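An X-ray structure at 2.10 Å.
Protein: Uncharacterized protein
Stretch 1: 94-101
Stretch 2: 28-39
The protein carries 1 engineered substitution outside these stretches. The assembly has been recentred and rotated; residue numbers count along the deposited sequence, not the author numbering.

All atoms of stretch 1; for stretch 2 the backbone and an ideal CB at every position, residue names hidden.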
# COMPACT_ATOMS: atom_id res chain seq x y z
N GLY B 94 -35.13 -18.64 9.00
CA GLY B 94 -34.45 -17.80 9.97
C GLY B 94 -33.45 -16.89 9.28
O GLY B 94 -33.56 -16.62 8.09
N ALA B 95 -32.48 -16.42 10.08
CA ALA B 95 -31.47 -15.50 9.59
C ALA B 95 -30.21 -15.60 10.44
O ALA B 95 -30.27 -15.90 11.64
CB ALA B 95 -31.97 -14.05 9.59
N VAL B 96 -29.08 -15.32 9.80
CA VAL B 96 -27.79 -15.23 10.48
C VAL B 96 -27.45 -13.75 10.66
O VAL B 96 -27.30 -13.02 9.67
CB VAL B 96 -26.70 -15.98 9.70
CG1 VAL B 96 -25.36 -15.89 10.41
CG2 VAL B 96 -27.12 -17.47 9.50
N GLU B 97 -27.37 -13.31 11.92
CA GLU B 97 -27.02 -11.93 12.25
C GLU B 97 -25.53 -11.73 12.43
O GLU B 97 -25.05 -10.59 12.31
CB GLU B 97 -27.75 -11.48 13.53
CG GLU B 97 -29.27 -11.34 13.38
CD GLU B 97 -30.01 -12.66 13.49
OE1 GLU B 97 -29.54 -13.55 14.24
OE2 GLU B 97 -31.06 -12.83 12.82
N GLU B 98 -24.78 -12.79 12.72
CA GLU B 98 -23.35 -12.67 12.93
C GLU B 98 -22.73 -14.05 12.77
O GLU B 98 -23.30 -15.05 13.22
CB GLU B 98 -23.03 -12.09 14.31
CG GLU B 98 -21.55 -11.99 14.62
CD GLU B 98 -21.24 -10.96 15.72
OE1 GLU B 98 -21.93 -10.97 16.78
OE2 GLU B 98 -20.29 -10.15 15.53
N TRP B 99 -21.56 -14.09 12.15
CA TRP B 99 -20.90 -15.34 11.81
C TRP B 99 -19.49 -15.01 11.34
O TRP B 99 -19.23 -14.99 10.13
CB TRP B 99 -21.69 -16.07 10.73
CG TRP B 99 -21.32 -17.51 10.41
CD1 TRP B 99 -20.20 -17.96 9.76
CD2 TRP B 99 -22.14 -18.68 10.63
NE1 TRP B 99 -20.25 -19.33 9.60
CE2 TRP B 99 -21.43 -19.79 10.14
CE3 TRP B 99 -23.39 -18.88 11.24
CZ2 TRP B 99 -21.93 -21.10 10.21
CZ3 TRP B 99 -23.89 -20.19 11.31
CH2 TRP B 99 -23.16 -21.28 10.79
N ARG B 100 -18.59 -14.70 12.26
CA ARG B 100 -17.26 -14.23 11.88
C ARG B 100 -16.30 -14.50 13.02
O ARG B 100 -16.72 -14.82 14.14
CB ARG B 100 -17.27 -12.73 11.55
CG ARG B 100 -17.67 -11.86 12.77
CD ARG B 100 -17.50 -10.36 12.51
NE ARG B 100 -16.10 -10.02 12.23
CZ ARG B 100 -15.64 -8.77 12.13
NH1 ARG B 100 -16.46 -7.73 12.27
NH2 ARG B 100 -14.35 -8.57 11.88
N TYR B 101 -15.00 -14.38 12.73
CA TYR B 101 -14.03 -14.14 13.80
C TYR B 101 -13.93 -12.64 14.00
O TYR B 101 -13.95 -11.88 13.03
CB TYR B 101 -12.64 -14.72 13.47
CG TYR B 101 -12.61 -16.23 13.33
CD1 TYR B 101 -12.49 -17.05 14.45
CD2 TYR B 101 -12.73 -16.85 12.07
CE1 TYR B 101 -12.47 -18.44 14.35
CE2 TYR B 101 -12.71 -18.26 11.96
CZ TYR B 101 -12.58 -19.04 13.11
OH TYR B 101 -12.56 -20.42 13.04
N UNK B 28 -28.73 -14.28 5.08
CA UNK B 28 -27.37 -14.01 5.51
C UNK B 28 -27.22 -12.51 5.68
O UNK B 28 -27.17 -11.77 4.68
CB UNK B 28 -26.35 -14.56 4.51
N UNK B 29 -27.17 -12.06 6.93
CA UNK B 29 -26.98 -10.64 7.21
C UNK B 29 -25.55 -10.31 7.60
O UNK B 29 -25.28 -9.22 8.09
CB UNK B 29 -27.93 -10.19 8.32
N UNK B 30 -24.63 -11.24 7.38
CA UNK B 30 -23.23 -11.01 7.67
C UNK B 30 -22.48 -10.80 6.37
O UNK B 30 -23.01 -10.98 5.27
CB UNK B 30 -22.63 -12.17 8.46
N UNK B 31 -21.21 -10.47 6.51
CA UNK B 31 -20.30 -10.35 5.39
C UNK B 31 -19.48 -11.62 5.20
O UNK B 31 -18.51 -11.60 4.45
CB UNK B 31 -19.37 -9.15 5.59
N UNK B 32 -19.85 -12.72 5.85
CA UNK B 32 -19.23 -14.01 5.57
C UNK B 32 -20.03 -14.70 4.47
O UNK B 32 -21.19 -15.07 4.71
CB UNK B 32 -19.16 -14.88 6.83
N UNK B 33 -19.47 -14.90 3.28
CA UNK B 33 -20.24 -15.54 2.21
C UNK B 33 -20.73 -16.91 2.63
O UNK B 33 -20.03 -17.66 3.32
CB UNK B 33 -19.40 -15.66 0.94
N UNK B 34 -21.97 -17.23 2.25
CA UNK B 34 -22.60 -18.54 2.41
C UNK B 34 -22.92 -18.88 3.86
O UNK B 34 -23.26 -20.04 4.14
CB UNK B 34 -21.69 -19.62 1.83
N UNK B 35 -22.84 -17.93 4.79
CA UNK B 35 -23.12 -18.27 6.18
C UNK B 35 -24.56 -18.76 6.37
O UNK B 35 -24.82 -19.63 7.22
CB UNK B 35 -22.86 -17.06 7.08
N UNK B 36 -25.51 -18.24 5.59
CA UNK B 36 -26.87 -18.75 5.70
C UNK B 36 -26.97 -20.19 5.21
O UNK B 36 -27.72 -21.00 5.76
CB UNK B 36 -27.83 -17.86 4.91
N UNK B 37 -26.22 -20.53 4.16
CA UNK B 37 -26.24 -21.90 3.66
C UNK B 37 -25.57 -22.86 4.64
O UNK B 37 -26.03 -24.00 4.81
CB UNK B 37 -25.55 -21.98 2.30
N UNK B 38 -24.50 -22.40 5.29
CA UNK B 38 -23.89 -23.20 6.34
C UNK B 38 -24.86 -23.44 7.48
O UNK B 38 -24.94 -24.56 8.01
CB UNK B 38 -22.62 -22.52 6.86
N UNK B 39 -25.61 -22.40 7.88
CA UNK B 39 -26.58 -22.58 8.95
C UNK B 39 -27.69 -23.54 8.53
O UNK B 39 -28.20 -24.31 9.36
CB UNK B 39 -27.17 -21.23 9.36

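Position 28 pairs with Val-96 in a parallel bridge, CA to CA 5.1 Å. Its CB lies on the same sheet face as Val-96 CB, 5.4 Å away, so medium-sized polar or apolar side chains could fit. The residue is Asn-28. Its OD1 accepts from N of position 30 at 3.0 Å, and its ND2 donates to O of position 32 at 2.8 Å.

At position 29 the backbone N faces Val-96 O. CB points sideways, and the ideal CB lies 3.2 Å from Val-96 O. A long or flat side chain could run back along the strand toward Ala-95. It is Tyr-29. Its N donates to Val-96 O at 2.9 Å, and its CE2 packs on Ala-95 CB at 3.5 Å.

Position 30 points toward the strand, with CB 4.3 Å from Trp-99 N and 4.6 Å from Glu-98 CA. A small or branched residue such as Val, Thr or Ser would suit. It is Thr-30. Its CG2 lies 3.5 Å from Glu-98 N and 3.7 Å from Val-96 CG1. Its OG1 donates to Asn-28 OD1 at 2.8 Å and accepts from N of position 32 at 2.9 Å.

Position 31 points sideways with nothing of stretch 1 near its CB, so a polar residue would do. It is Glu-31.

Position 32 sets its CB 3.3 Å from Trp-99 O, an acceptor. Ser or Thr could supply a short donor. It is Thr-32, whose OG1 donates to Trp-99 O at 2.6 Å.

Positions 33 and 34 are the middle of a type II turn, out of reach of stretch 1. Phi of -57° at 33 allows proline, here Pro-33. Phi of 70° at 34 favours Gly, Asn or Asp. It is Asp-34, at the N-cap position but without a side-chain capping bond.

Position 35 aims its CB at the indole, 3.7 Å from Trp-99 CG. A small side chain suits this close approach. It is Ala-35, with CB over the ring face, 3.8 Å from the five-membered ring centroid.

Position 36 points away. Gly or Ala could serve. It is Gly-36, with CA 4.0 Å from Val-96 CG2.

Position 37 also points away and tolerates polar residues. His-37 ND1 donates to Asp-34 OD1 at 3.3 Å.

Position 38 points toward the indole, favouring Ala or Ser. It is Ser-38, whose CB packs against Trp-99 CZ2 at 3.7 Å.

Position 39 faces Val-96 and Trp-99, so a small apolar residue fits. Ala-39 CB lies 3.8 Å from Val-96 CG2 and 4.0 Å from Trp-99 CZ3.

Stretch 2 28-39: NYTETPDAGHSA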
# COMPACT_ATOMS: atom_id res chain seq x y z
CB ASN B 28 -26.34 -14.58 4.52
CG ASN B 28 -24.89 -14.41 5.01
OD1 ASN B 28 -24.65 -13.96 6.14
ND2 ASN B 28 -23.93 -14.76 4.17
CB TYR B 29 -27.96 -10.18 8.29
CG TYR B 29 -29.41 -10.32 7.86
CD1 TYR B 29 -29.78 -10.13 6.53
CD2 TYR B 29 -30.41 -10.66 8.77
CE1 TYR B 29 -31.11 -10.27 6.12
CE2 TYR B 29 -31.73 -10.80 8.37
CZ TYR B 29 -32.06 -10.60 7.05
OH TYR B 29 -33.37 -10.73 6.65
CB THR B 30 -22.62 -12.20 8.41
OG1 THR B 30 -22.27 -13.22 7.45
CG2 THR B 30 -23.63 -12.77 9.41
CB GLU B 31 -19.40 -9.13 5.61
CG GLU B 31 -20.22 -7.84 5.55
CD GLU B 31 -19.42 -6.62 5.98
OE1 GLU B 31 -19.05 -6.54 7.17
OE2 GLU B 31 -19.17 -5.75 5.12
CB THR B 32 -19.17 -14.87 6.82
OG1 THR B 32 -18.48 -14.14 7.84
CG2 THR B 32 -18.41 -16.17 6.53
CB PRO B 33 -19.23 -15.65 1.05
CG PRO B 33 -18.15 -14.59 1.34
CD PRO B 33 -18.10 -14.53 2.87
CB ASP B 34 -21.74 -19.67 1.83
CG ASP B 34 -21.64 -19.63 0.33
OD1 ASP B 34 -22.68 -19.39 -0.34
OD2 ASP B 34 -20.54 -19.86 -0.19
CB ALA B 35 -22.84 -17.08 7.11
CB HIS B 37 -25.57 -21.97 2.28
CG HIS B 37 -26.32 -21.22 1.22
ND1 HIS B 37 -25.71 -20.37 0.33
CD2 HIS B 37 -27.64 -21.20 0.92
CE1 HIS B 37 -26.62 -19.85 -0.48
NE2 HIS B 37 -27.80 -20.33 -0.14
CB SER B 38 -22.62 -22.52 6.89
OG SER B 38 -21.62 -22.53 5.88
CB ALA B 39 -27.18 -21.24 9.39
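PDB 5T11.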